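Local coordinates for aerolysin-like protein (Bombina maxima, PDB 6LHZ), which is of unknown individual function but probably acts as a member of the aerolysin-like family of beta-pore-forming proteins, at residues G15-V20 with T116-I121; R46-N51 with C141-G146; I52-A57 with I133-T138; P107-I112 with V151-L156. All coordinates share one frame; numbering follows the deposited sequence.

Contact 1 (G15-V20 with T116-I121)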
loop_
_atom_site.group_PDB
_atom_site.type_symbol
_atom_site.label_atom_id
_atom_site.label_comp_id
_atom_site.label_asym_id
_atom_site.label_seq_id
_atom_site.Cartn_x
_atom_site.Cartn_y
_atom_site.Cartn_z
ATOM N N GLY A 15 0.628 12.707 -2.511
ATOM C CA GLY A 15 -0.330 12.983 -1.452
ATOM C C GLY A 15 0.257 12.689 -0.085
ATOM O O GLY A 15 1.451 12.908 0.136
ATOM N N SER A 16 -0.554 12.161 0.823
ATOM C CA SER A 16 -0.099 11.858 2.176
ATOM C C SER A 16 1.191 11.053 2.154
ATOM O O SER A 16 1.394 10.195 1.290
ATOM C CB SER A 16 -1.166 11.061 2.927
ATOM O OG SER A 16 -2.466 11.474 2.561
ATOM N N ASN A 17 2.048 11.319 3.138
ATOM C CA ASN A 17 3.269 10.552 3.374
ATOM C C ASN A 17 3.452 10.506 4.883
ATOM O O ASN A 17 3.738 11.535 5.492
ATOM C CB ASN A 17 4.464 11.215 2.700
ATOM C CG ASN A 17 5.705 10.367 2.729
ATOM O OD1 ASN A 17 5.906 9.550 3.634
ATOM N ND2 ASN A 17 6.560 10.545 1.713
ATOM N N GLU A 18 3.268 9.339 5.493
ATOM C CA GLU A 18 3.306 9.219 6.943
ATOM C C GLU A 18 4.018 7.941 7.381
ATOM O O GLU A 18 3.923 6.898 6.723
ATOM C CB GLU A 18 1.883 9.259 7.527
ATOM C CG GLU A 18 1.158 10.604 7.250
ATOM C CD GLU A 18 -0.362 10.530 7.382
ATOM O OE1 GLU A 18 -1.034 11.562 7.127
ATOM O OE2 GLU A 18 -0.887 9.455 7.761
ATOM N N VAL A 19 4.748 8.039 8.487
ATOM C CA VAL A 19 5.238 6.883 9.228
ATOM C C VAL A 19 4.227 6.633 10.330
ATOM O O VAL A 19 4.003 7.499 11.184
ATOM C CB VAL A 19 6.649 7.117 9.807
ATOM C CG1 VAL A 19 7.131 5.879 10.545
ATOM C CG2 VAL A 19 7.663 7.487 8.715
ATOM N N VAL A 20 3.573 5.488 10.281
ATOM C CA VAL A 20 2.445 5.176 11.145
ATOM C C VAL A 20 2.936 4.235 12.236
ATOM O O VAL A 20 3.604 3.237 11.949
ATOM C CB VAL A 20 1.299 4.542 10.334
ATOM C CG1 VAL A 20 0.252 3.936 11.250
ATOM C CG2 VAL A 20 0.703 5.552 9.375
ATOM N N THR A 116 6.381 0.197 13.303
ATOM C CA THR A 116 5.980 1.265 12.398
ATOM C C THR A 116 6.020 0.800 10.953
ATOM O O THR A 116 6.648 -0.204 10.595
ATOM C CB THR A 116 6.850 2.545 12.534
ATOM O OG1 THR A 116 8.244 2.240 12.356
ATOM C CG2 THR A 116 6.635 3.227 13.883
ATOM N N ARG A 117 5.334 1.560 10.114
ATOM C CA ARG A 117 5.453 1.357 8.683
ATOM C C ARG A 117 5.075 2.644 7.975
ATOM O O ARG A 117 4.366 3.493 8.523
ATOM C CB ARG A 117 4.575 0.203 8.216
ATOM C CG ARG A 117 3.137 0.514 8.242
ATOM C CD ARG A 117 2.386 -0.629 7.637
ATOM N NE ARG A 117 0.961 -0.578 7.942
ATOM C CZ ARG A 117 0.180 -1.652 8.011
ATOM N NH1 ARG A 117 0.682 -2.873 7.806
ATOM N NH2 ARG A 117 -1.111 -1.502 8.280
ATOM N N ASN A 118 5.557 2.767 6.743
ATOM C CA ASN A 118 5.220 3.905 5.905
ATOM C C ASN A 118 3.883 3.683 5.214
ATOM O O ASN A 118 3.539 2.562 4.832
ATOM C CB ASN A 118 6.300 4.118 4.857
ATOM C CG ASN A 118 7.073 5.367 5.086
ATOM O OD1 ASN A 118 6.499 6.464 5.134
ATOM N ND2 ASN A 118 8.392 5.227 5.236
ATOM N N GLU A 119 3.131 4.761 5.036
ATOM C CA GLU A 119 1.887 4.715 4.279
ATOM C C GLU A 119 1.838 5.949 3.402
ATOM O O GLU A 119 1.916 7.070 3.912
ATOM C CB GLU A 119 0.683 4.649 5.215
ATOM C CG GLU A 119 0.696 3.383 6.069
ATOM C CD GLU A 119 -0.574 3.184 6.883
ATOM O OE1 GLU A 119 -1.678 3.528 6.386
ATOM O OE2 GLU A 119 -0.460 2.682 8.029
ATOM N N ASN A 120 1.737 5.748 2.091
ATOM C CA ASN A 120 1.731 6.843 1.132
ATOM C C ASN A 120 0.474 6.833 0.275
ATOM O O ASN A 120 -0.105 5.776 0.001
ATOM C CB ASN A 120 2.916 6.773 0.192
ATOM C CG ASN A 120 4.200 6.579 0.900
ATOM O OD1 ASN A 120 4.642 5.442 1.102
ATOM N ND2 ASN A 120 4.842 7.688 1.278
ATOM N N ILE A 121 0.084 8.020 -0.184
ATOM C CA ILE A 121 -0.899 8.169 -1.256
ATOM C C ILE A 121 -0.227 8.939 -2.389
ATOM O O ILE A 121 0.331 10.017 -2.172
ATOM C CB ILE A 121 -2.176 8.867 -0.767
ATOM C CG1 ILE A 121 -2.753 8.119 0.438
ATOM C CG2 ILE A 121 -3.225 8.966 -1.856
ATOM C CD1 ILE A 121 -3.930 8.791 1.019
#
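Glu119 and Val20 meet at a slant on one face of an antiparallel strand pair, OE2 of Glu119 lying 3.4 Å from CG2 of Val20. CG of Glu119 stands beside its own backbone N (chi1 -62°) and the chain beyond it is extended, which carries the carboxylate over the isopropyl group. The same OE2 makes a salt bridge of 3.6 Å to NE of Arg117, meeting the guanidinium at its edge and in its plane. With an alanine at Glu119, the guanidinium of Arg117 would probably lose this anionic mate and the Val20 isopropyl group the carboxylate that lies against it. On the other face Asn17 and Asn120 run side by side in the same direction, their amide planes turned 78° apart; ND2 of Asn17 is bonded to OE1 of Glu14. Farther along that face, CG1 of Val19 lies 3.9 Å from CB of Thr116. Between the faces, Glu18 and Glu119 exchange backbone bonds, as do Val20 and Arg117, and Ile121 N donates to Ser16 O. Strand 4-28 is an edge strand within this chain, whereas strand 110-130 is flanked on its second side by strand 133-154, where Asn118 pairs with Ser145 and Asn120 with Ser143.

Contact 2 (R46-N51 with C141-G146)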
loop_
_atom_site.group_PDB
_atom_site.type_symbol
_atom_site.label_atom_id
_atom_site.label_comp_id
_atom_site.label_asym_id
_atom_site.label_seq_id
_atom_site.Cartn_x
_atom_site.Cartn_y
_atom_site.Cartn_z
ATOM N N ARG A 46 -0.813 -6.479 5.018
ATOM C CA ARG A 46 -0.244 -5.335 4.329
ATOM C C ARG A 46 -1.011 -5.123 3.032
ATOM O O ARG A 46 -1.195 -6.071 2.256
ATOM C CB ARG A 46 1.239 -5.570 4.051
ATOM C CG ARG A 46 1.843 -4.564 3.130
ATOM C CD ARG A 46 3.314 -4.818 2.869
ATOM N NE ARG A 46 3.821 -3.873 1.883
ATOM C CZ ARG A 46 5.055 -3.895 1.396
ATOM N NH1 ARG A 46 5.899 -4.813 1.818
ATOM N NH2 ARG A 46 5.446 -2.994 0.499
ATOM N N THR A 47 -1.478 -3.898 2.794
ATOM C CA THR A 47 -2.245 -3.661 1.578
ATOM C C THR A 47 -1.671 -2.530 0.741
ATOM O O THR A 47 -0.847 -1.721 1.191
ATOM C CB THR A 47 -3.711 -3.351 1.868
ATOM O OG1 THR A 47 -3.788 -2.378 2.903
ATOM C CG2 THR A 47 -4.459 -4.609 2.287
ATOM N N ILE A 48 -2.127 -2.528 -0.508
ATOM C CA ILE A 48 -1.930 -1.465 -1.483
ATOM C C ILE A 48 -3.218 -1.393 -2.275
ATOM O O ILE A 48 -3.578 -2.368 -2.943
ATOM C CB ILE A 48 -0.773 -1.731 -2.456
ATOM C CG1 ILE A 48 0.549 -1.932 -1.726
ATOM C CG2 ILE A 48 -0.697 -0.615 -3.486
ATOM C CD1 ILE A 48 1.717 -2.088 -2.662
ATOM N N THR A 49 -3.904 -0.259 -2.220
ATOM C CA THR A 49 -5.149 -0.080 -2.964
ATOM C C THR A 49 -4.905 0.756 -4.217
ATOM O O THR A 49 -4.287 1.820 -4.159
ATOM C CB THR A 49 -6.225 0.561 -2.082
ATOM O OG1 THR A 49 -6.461 -0.294 -0.964
ATOM C CG2 THR A 49 -7.530 0.665 -2.823
ATOM N N HIS A 50 -5.389 0.268 -5.345
ATOM C CA HIS A 50 -5.238 0.944 -6.623
ATOM C C HIS A 50 -6.596 1.425 -7.097
ATOM O O HIS A 50 -7.548 0.640 -7.140
ATOM C CB HIS A 50 -4.647 0.023 -7.678
ATOM C CG HIS A 50 -3.360 -0.613 -7.282
ATOM N ND1 HIS A 50 -2.142 0.002 -7.458
ATOM C CD2 HIS A 50 -3.098 -1.833 -6.755
ATOM C CE1 HIS A 50 -1.183 -0.807 -7.045
ATOM N NE2 HIS A 50 -1.737 -1.926 -6.611
ATOM N N ASN A 51 -6.673 2.701 -7.490
ATOM C CA ASN A 51 -7.936 3.334 -7.836
ATOM C C ASN A 51 -7.825 4.058 -9.166
ATOM O O ASN A 51 -6.799 4.669 -9.480
ATOM C CB ASN A 51 -8.384 4.339 -6.753
ATOM C CG ASN A 51 -8.620 3.669 -5.419
ATOM O OD1 ASN A 51 -9.702 3.125 -5.172
ATOM N ND2 ASN A 51 -7.592 3.686 -4.548
ATOM N N CYS A 141 -2.900 5.514 -5.874
ATOM C CA CYS A 141 -2.288 4.385 -5.200
ATOM C C CYS A 141 -2.229 4.657 -3.706
ATOM O O CYS A 141 -1.611 5.638 -3.279
ATOM C CB CYS A 141 -0.886 4.135 -5.733
ATOM S SG CYS A 141 -0.160 2.689 -4.991
ATOM N N GLN A 142 -2.840 3.777 -2.910
ATOM C CA GLN A 142 -2.754 3.833 -1.450
ATOM C C GLN A 142 -1.835 2.722 -0.995
ATOM O O GLN A 142 -2.233 1.557 -0.976
ATOM C CB GLN A 142 -4.116 3.683 -0.790
ATOM C CG GLN A 142 -4.878 4.978 -0.651
ATOM C CD GLN A 142 -6.268 4.844 -1.178
ATOM O OE1 GLN A 142 -6.922 3.831 -0.953
ATOM N NE2 GLN A 142 -6.739 5.863 -1.888
ATOM N N SER A 143 -0.637 3.082 -0.579
ATOM C CA SER A 143 0.424 2.112 -0.359
ATOM C C SER A 143 0.792 1.974 1.120
ATOM O O SER A 143 0.717 2.932 1.891
ATOM C CB SER A 143 1.673 2.504 -1.154
ATOM O OG SER A 143 2.526 1.386 -1.259
ATOM N N GLN A 144 1.205 0.760 1.506
ATOM C CA GLN A 144 1.769 0.466 2.821
ATOM C C GLN A 144 3.085 -0.269 2.637
ATOM O O GLN A 144 3.164 -1.213 1.850
ATOM C CB GLN A 144 0.833 -0.396 3.659
ATOM C CG GLN A 144 -0.530 0.196 3.920
ATOM C CD GLN A 144 -1.401 -0.722 4.766
ATOM O OE1 GLN A 144 -1.164 -1.928 4.838
ATOM N NE2 GLN A 144 -2.417 -0.159 5.395
ATOM N N SER A 145 4.101 0.144 3.373
ATOM C CA SER A 145 5.378 -0.556 3.379
ATOM C C SER A 145 5.355 -1.769 4.327
ATOM O O SER A 145 4.397 -2.009 5.070
ATOM C CB SER A 145 6.475 0.405 3.792
ATOM O OG SER A 145 6.489 0.508 5.201
ATOM N N GLY A 146 6.440 -2.541 4.289
ATOM C CA GLY A 146 6.686 -3.529 5.323
ATOM C C GLY A 146 6.870 -2.882 6.682
ATOM O O GLY A 146 7.157 -1.692 6.802
HETATM O O HOH W 1 5.127 -0.001 -1.193
#
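Arg46 stretches a fully extended side chain, CG anti to the backbone N (chi1 169°), to the carbonyl of Gln144. Its NE donates to Gln144 O at 2.7 Å in a bent bond, the oxygen standing out of the guanidinium plane, while one face of that group lies over Ser145 C and Gly146 N. An alanine in place of Arg46 is likely to leave Gln144 O without this donor and uncover the Ser145-Gly146 peptide. Thr47 N gives a nearly straight bond (170°) of 2.9 Å to Gln144 OE1, approaching from above the amide carbonyl plane; Thr47 OG1 adds a weak one. Ile48 sets CG2 3.7 Å from SG of Cys141. Thr49 and Gln142 form a hydrogen-bonded antiparallel pair, with Gln142 N donating to Thr49 O at 2.7 Å, and their side chains point the same way. His50 turns its ring obliquely to SG of Cys141, held by Tyr139 OH at ND1 and Glu93 OE1 at NE2. The Asn51 and Gln142 side chains cross at about a right angle, their amide planes 37° apart. This joining of strands 41-53 and 133-154 in the middle of one long antiparallel sheet is consistent with the elongated, all-beta architecture of aerolysin-like proteins.

Contact 3 (I52-A57 with I133-T138); sequences ITLPRA and IKETAT
Thr53 and Thr138 form an antiparallel hydrogen-bonded pair where strand 41-53 ends beside strand 133-154 in the five-stranded sheet. Thr53 N donates to Thr138 O at 3.0 Å, and Thr138 N returns a bond of 2.9 Å to Thr53 O, both close to straight. Beyond this pair the first chain leaves the sheet: the parts that touch, 52-55 and 135-138, run 126° apart, and the contact continues mainly through side chains. Ala137 is the small buried piece in the middle. Its CB sits 4.0 Å from CG of Leu54 and 4.3 Å from CG1 of Ile52, receiving one residue from the strand and one from the departing loop. Across the pair, OG1 of Thr53 packs 3.5 Å from CB of Thr138. Farther out, Pro55 and Glu135 approach from opposite directions, with CG of the proline ring 3.6 Å from the carboxylate carbon CD of Glu135. CG of Glu135 is anti to the backbone N (chi1 -171°) and the chain then bends at chi2 (51°), turning the carboxylate toward Pro55 and the next peptide N-H. OE2 of Glu135 bonds to Thr58 OG1 in the loop, and OE1 accepts Thr136 N at 2.8 Å through its anti lone pair.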
loop_
_atom_site.group_PDB
_atom_site.type_symbol
_atom_site.label_atom_id
_atom_site.label_comp_id
_atom_site.label_asym_id
_atom_site.label_seq_id
_atom_site.Cartn_x
_atom_site.Cartn_y
_atom_site.Cartn_z
ATOM N N ILE A 52 -8.914 4.027 -9.925
ATOM C CA ILE A 52 -9.056 4.847 -11.120
ATOM C C ILE A 52 -10.295 5.716 -10.953
ATOM O O ILE A 52 -11.342 5.222 -10.523
ATOM C CB ILE A 52 -9.128 3.986 -12.392
ATOM C CG1 ILE A 52 -8.786 4.829 -13.608
ATOM C CG2 ILE A 52 -10.448 3.253 -12.520
ATOM C CD1 ILE A 52 -7.348 4.706 -13.963
ATOM N N THR A 53 -10.143 7.027 -11.209
ATOM C CA THR A 53 -11.233 7.985 -11.167
ATOM C C THR A 53 -11.288 8.771 -12.479
ATOM O O THR A 53 -10.253 9.076 -13.073
ATOM C CB THR A 53 -11.090 8.938 -9.972
ATOM O OG1 THR A 53 -9.964 9.797 -10.170
ATOM C CG2 THR A 53 -10.903 8.152 -8.657
ATOM N N LEU A 54 -12.493 9.089 -12.940
ATOM C CA LEU A 54 -12.693 9.788 -14.197
ATOM C C LEU A 54 -13.484 11.068 -13.961
ATOM O O LEU A 54 -14.242 11.165 -12.987
ATOM C CB LEU A 54 -13.436 8.892 -15.201
ATOM C CG LEU A 54 -12.546 7.905 -15.988
ATOM C CD1 LEU A 54 -12.210 6.664 -15.135
ATOM C CD2 LEU A 54 -13.197 7.509 -17.312
ATOM N N PRO A 55 -13.325 12.075 -14.820
ATOM C CA PRO A 55 -14.144 13.282 -14.670
ATOM C C PRO A 55 -15.628 12.937 -14.673
ATOM O O PRO A 55 -16.070 12.005 -15.344
ATOM C CB PRO A 55 -13.753 14.142 -15.885
ATOM C CG PRO A 55 -12.339 13.670 -16.259
ATOM C CD PRO A 55 -12.376 12.175 -15.956
ATOM N N ARG A 56 -16.392 13.706 -13.900
ATOM C CA ARG A 56 -17.818 13.464 -13.757
ATOM C C ARG A 56 -18.540 13.507 -15.098
ATOM O O ARG A 56 -19.472 12.735 -15.328
ATOM C CB ARG A 56 -18.399 14.493 -12.785
ATOM C CG ARG A 56 -19.842 14.263 -12.410
ATOM C CD ARG A 56 -20.133 14.770 -11.005
ATOM N NE ARG A 56 -21.504 14.445 -10.630
ATOM C CZ ARG A 56 -22.406 15.338 -10.242
ATOM N NH1 ARG A 56 -22.088 16.625 -10.162
ATOM N NH2 ARG A 56 -23.629 14.940 -9.936
ATOM N N ALA A 57 -18.118 14.386 -16.003
ATOM C CA ALA A 57 -18.780 14.567 -17.288
ATOM C C ALA A 57 -18.089 13.825 -18.443
ATOM O O ALA A 57 -18.272 14.202 -19.608
ATOM C CB ALA A 57 -18.873 16.058 -17.607
ATOM N N ILE A 133 -12.563 8.836 -28.735
ATOM C CA ILE A 133 -12.719 9.493 -27.446
ATOM C C ILE A 133 -11.386 9.484 -26.706
ATOM O O ILE A 133 -10.721 8.448 -26.600
ATOM C CB ILE A 133 -13.829 8.808 -26.631
ATOM C CG1 ILE A 133 -15.173 8.982 -27.357
ATOM C CG2 ILE A 133 -13.879 9.377 -25.220
ATOM C CD1 ILE A 133 -16.120 7.798 -27.276
ATOM N N LYS A 134 -10.969 10.651 -26.232
ATOM C CA LYS A 134 -9.786 10.799 -25.397
ATOM C C LYS A 134 -10.211 11.297 -24.022
ATOM O O LYS A 134 -11.191 12.042 -23.897
ATOM C CB LYS A 134 -8.800 11.781 -26.012
ATOM C CG LYS A 134 -8.479 11.482 -27.454
ATOM C CD LYS A 134 -7.942 12.689 -28.174
ATOM C CE LYS A 134 -6.953 12.249 -29.243
ATOM N NZ LYS A 134 -6.664 13.335 -30.233
ATOM N N GLU A 135 -9.484 10.869 -22.986
ATOM C CA GLU A 135 -9.746 11.313 -21.619
ATOM C C GLU A 135 -8.443 11.315 -20.837
ATOM O O GLU A 135 -7.519 10.564 -21.139
ATOM C CB GLU A 135 -10.786 10.415 -20.915
ATOM C CG GLU A 135 -11.302 10.895 -19.542
ATOM C CD GLU A 135 -11.793 12.335 -19.571
ATOM O OE1 GLU A 135 -10.939 13.256 -19.466
ATOM O OE2 GLU A 135 -13.020 12.561 -19.707
ATOM N N THR A 136 -8.363 12.167 -19.828
ATOM C CA THR A 136 -7.276 12.062 -18.866
ATOM C C THR A 136 -7.919 11.738 -17.530
ATOM O O THR A 136 -8.568 12.601 -16.929
ATOM C CB THR A 136 -6.423 13.326 -18.789
ATOM O OG1 THR A 136 -5.678 13.469 -20.002
ATOM C CG2 THR A 136 -5.439 13.212 -17.659
ATOM N N ALA A 137 -7.774 10.479 -17.105
ATOM C CA ALA A 137 -8.234 10.001 -15.810
ATOM C C ALA A 137 -7.163 10.257 -14.751
ATOM O O ALA A 137 -6.070 10.753 -15.039
ATOM C CB ALA A 137 -8.576 8.511 -15.885
ATOM N N THR A 138 -7.462 9.885 -13.510
ATOM C CA THR A 138 -6.513 10.033 -12.413
ATOM C C THR A 138 -6.375 8.695 -11.705
ATOM O O THR A 138 -7.376 8.090 -11.304
ATOM C CB THR A 138 -6.957 11.119 -11.419
ATOM O OG1 THR A 138 -7.078 12.387 -12.101
ATOM C CG2 THR A 138 -5.940 11.240 -10.292
#

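Contact 4 (P107-I112 with V151-L156)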
loop_
_atom_site.group_PDB
_atom_site.type_symbol
_atom_site.label_atom_id
_atom_site.label_comp_id
_atom_site.label_asym_id
_atom_site.label_seq_id
_atom_site.Cartn_x
_atom_site.Cartn_y
_atom_site.Cartn_z
ATOM N N PRO A 107 17.915 -9.451 31.945
ATOM C CA PRO A 107 17.712 -9.120 33.367
ATOM C C PRO A 107 17.923 -7.642 33.670
ATOM O O PRO A 107 18.727 -6.954 33.034
ATOM C CB PRO A 107 18.754 -9.986 34.090
ATOM C CG PRO A 107 19.776 -10.321 33.041
ATOM C CD PRO A 107 18.997 -10.440 31.764
ATOM N N LYS A 108 17.181 -7.162 34.674
ATOM C CA LYS A 108 17.216 -5.758 35.091
ATOM C C LYS A 108 16.942 -4.825 33.910
ATOM O O LYS A 108 17.619 -3.812 33.721
ATOM C CB LYS A 108 18.552 -5.424 35.764
ATOM C CG LYS A 108 18.501 -5.480 37.284
ATOM C CD LYS A 108 18.384 -6.904 37.765
ATOM C CE LYS A 108 18.473 -6.970 39.275
ATOM N NZ LYS A 108 18.440 -8.388 39.725
ATOM N N THR A 109 15.934 -5.180 33.110
ATOM C CA THR A 109 15.726 -4.559 31.805
ATOM C C THR A 109 14.243 -4.544 31.455
ATOM O O THR A 109 13.552 -5.554 31.627
ATOM C CB THR A 109 16.522 -5.303 30.713
ATOM O OG1 THR A 109 17.893 -4.871 30.710
ATOM C CG2 THR A 109 15.918 -5.082 29.321
ATOM N N LYS A 110 13.761 -3.395 30.976
ATOM C CA LYS A 110 12.419 -3.252 30.417
ATOM C C LYS A 110 12.543 -2.944 28.936
ATOM O O LYS A 110 13.144 -1.930 28.564
ATOM C CB LYS A 110 11.637 -2.137 31.108
ATOM C CG LYS A 110 10.454 -1.630 30.298
ATOM C CD LYS A 110 10.307 -0.128 30.439
ATOM C CE LYS A 110 9.032 0.381 29.789
ATOM N NZ LYS A 110 7.892 0.383 30.736
ATOM N N LEU A 111 11.972 -3.807 28.098
ATOM C CA LEU A 111 12.039 -3.626 26.653
ATOM C C LEU A 111 10.701 -3.163 26.084
ATOM O O LEU A 111 9.622 -3.554 26.556
ATOM C CB LEU A 111 12.502 -4.902 25.944
ATOM C CG LEU A 111 11.488 -5.931 25.457
ATOM C CD1 LEU A 111 12.158 -6.820 24.436
ATOM C CD2 LEU A 111 10.962 -6.758 26.620
ATOM N N ILE A 112 10.799 -2.312 25.067
ATOM C CA ILE A 112 9.667 -1.741 24.349
ATOM C C ILE A 112 9.885 -2.085 22.882
ATOM O O ILE A 112 10.956 -1.804 22.334
ATOM C CB ILE A 112 9.579 -0.216 24.569
ATOM C CG1 ILE A 112 9.653 0.114 26.065
ATOM C CG2 ILE A 112 8.317 0.361 24.006
ATOM C CD1 ILE A 112 10.968 0.742 26.505
ATOM N N VAL A 151 13.564 -2.104 18.680
ATOM C CA VAL A 151 13.718 -2.627 20.031
ATOM C C VAL A 151 14.315 -1.535 20.895
ATOM O O VAL A 151 15.349 -0.952 20.552
ATOM C CB VAL A 151 14.600 -3.881 20.038
ATOM C CG1 VAL A 151 13.771 -5.081 19.671
ATOM C CG2 VAL A 151 15.760 -3.696 19.056
ATOM N N ASN A 152 13.659 -1.233 22.003
ATOM C CA ASN A 152 14.163 -0.239 22.932
ATOM C C ASN A 152 14.387 -0.917 24.267
ATOM O O ASN A 152 13.501 -1.623 24.764
ATOM C CB ASN A 152 13.202 0.935 23.072
ATOM C CG ASN A 152 13.300 1.898 21.912
ATOM O OD1 ASN A 152 14.141 1.735 21.027
ATOM N ND2 ASN A 152 12.439 2.914 21.907
ATOM N N THR A 153 15.580 -0.727 24.824
ATOM C CA THR A 153 15.958 -1.326 26.092
ATOM C C THR A 153 16.147 -0.225 27.134
ATOM O O THR A 153 16.642 0.865 26.827
ATOM C CB THR A 153 17.223 -2.189 25.926
ATOM O OG1 THR A 153 17.247 -3.209 26.933
ATOM C CG2 THR A 153 18.516 -1.359 25.991
ATOM N N GLU A 154 15.664 -0.486 28.344
ATOM C CA GLU A 154 15.904 0.311 29.537
ATOM C C GLU A 154 16.521 -0.589 30.600
ATOM O O GLU A 154 16.237 -1.789 30.624
ATOM C CB GLU A 154 14.609 0.932 30.092
ATOM C CG GLU A 154 13.538 1.222 29.035
ATOM C CD GLU A 154 12.599 2.366 29.414
ATOM O OE1 GLU A 154 12.188 2.428 30.589
ATOM O OE2 GLU A 154 12.278 3.209 28.539
ATOM N N PRO A 155 17.405 -0.062 31.470
ATOM C CA PRO A 155 17.715 -0.797 32.708
ATOM C C PRO A 155 16.622 -0.573 33.743
ATOM O O PRO A 155 16.874 -0.655 34.952
ATOM C CB PRO A 155 19.065 -0.211 33.152
ATOM C CG PRO A 155 19.622 0.468 31.913
ATOM C CD PRO A 155 18.402 0.991 31.204
ATOM N N LEU A 156 15.404 -0.312 33.245
ATOM C CA LEU A 156 14.210 0.069 34.004
ATOM C C LEU A 156 14.355 1.503 34.506
ATOM O O LEU A 156 14.886 2.362 33.797
ATOM C CB LEU A 156 13.946 -0.889 35.169
ATOM C CG LEU A 156 13.439 -2.290 34.828
ATOM C CD1 LEU A 156 14.148 -3.331 35.690
ATOM C CD2 LEU A 156 11.930 -2.379 35.005
#
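Glu154 lies alongside Lys110, both side chains pointing the same way, with the carboxylate beside the lysine methylenes; its OE1 is 4.8 Å from NZ of Lys110, so the opposite charges are near but not in contact. CG of Lys110 is anti to the backbone N (chi1 161°) and the chain bends at chi2, which brings CD to 3.2 Å from OE1 of Glu154. On the same face, Ile112 reaches across at a slant and brings CD1 to 3.6 Å from CG of Glu154, while its CB rests 4.1 Å from CB of Asn152. Leu156, at the C-terminus, comes back over the first segment: CD1 sits 3.6 Å from both Lys108 C and Thr109 N, and CD2 is 3.9 Å from CB of Lys110. These residues close the open end of the beta hairpin made by strands 110-130 and 133-154, the end far from its turn. Paired backbone bonds join Lys110 to Glu154 and Ile112 to Asn152, the latter with both at 2.8 Å. Leu111 and Thr153, between them, form a non-hydrogen-bonded pair with side chains on the other face, where the methyl CG2 of Thr109 also packs against OG1 of Thr153. Leu111 is buried there against Phe37 and Pro102. The outer side of strand 110-130 is taken by strand 4-28, with Leu111 bonding through its backbone to Ala27 and Thr109 to Asn29.

In the fold
All four contacts belong to one antiparallel five-stranded sheet, ordered 4-28, 110-130, 133-154, 41-53, 90-100. Contact 1 joins the first two strands, contact 4 the second and third, and contacts 2 and 3 both join 133-154 to 41-53. Contacts 1 and 2 touch, their centres about 10 Å apart, because strands 110-130 and 133-154 bond directly between them. Contacts 3 and 4 lie at opposite ends of strand 133-154, centres about 55 Å apart. The first segments come in the order 15-20, 46-51, 52-57, 107-112; contact 3 closes within contact 2, and the remaining pairs interleave. The long hairpin 110-130/133-154 thus forms the spine of an elongated molecule.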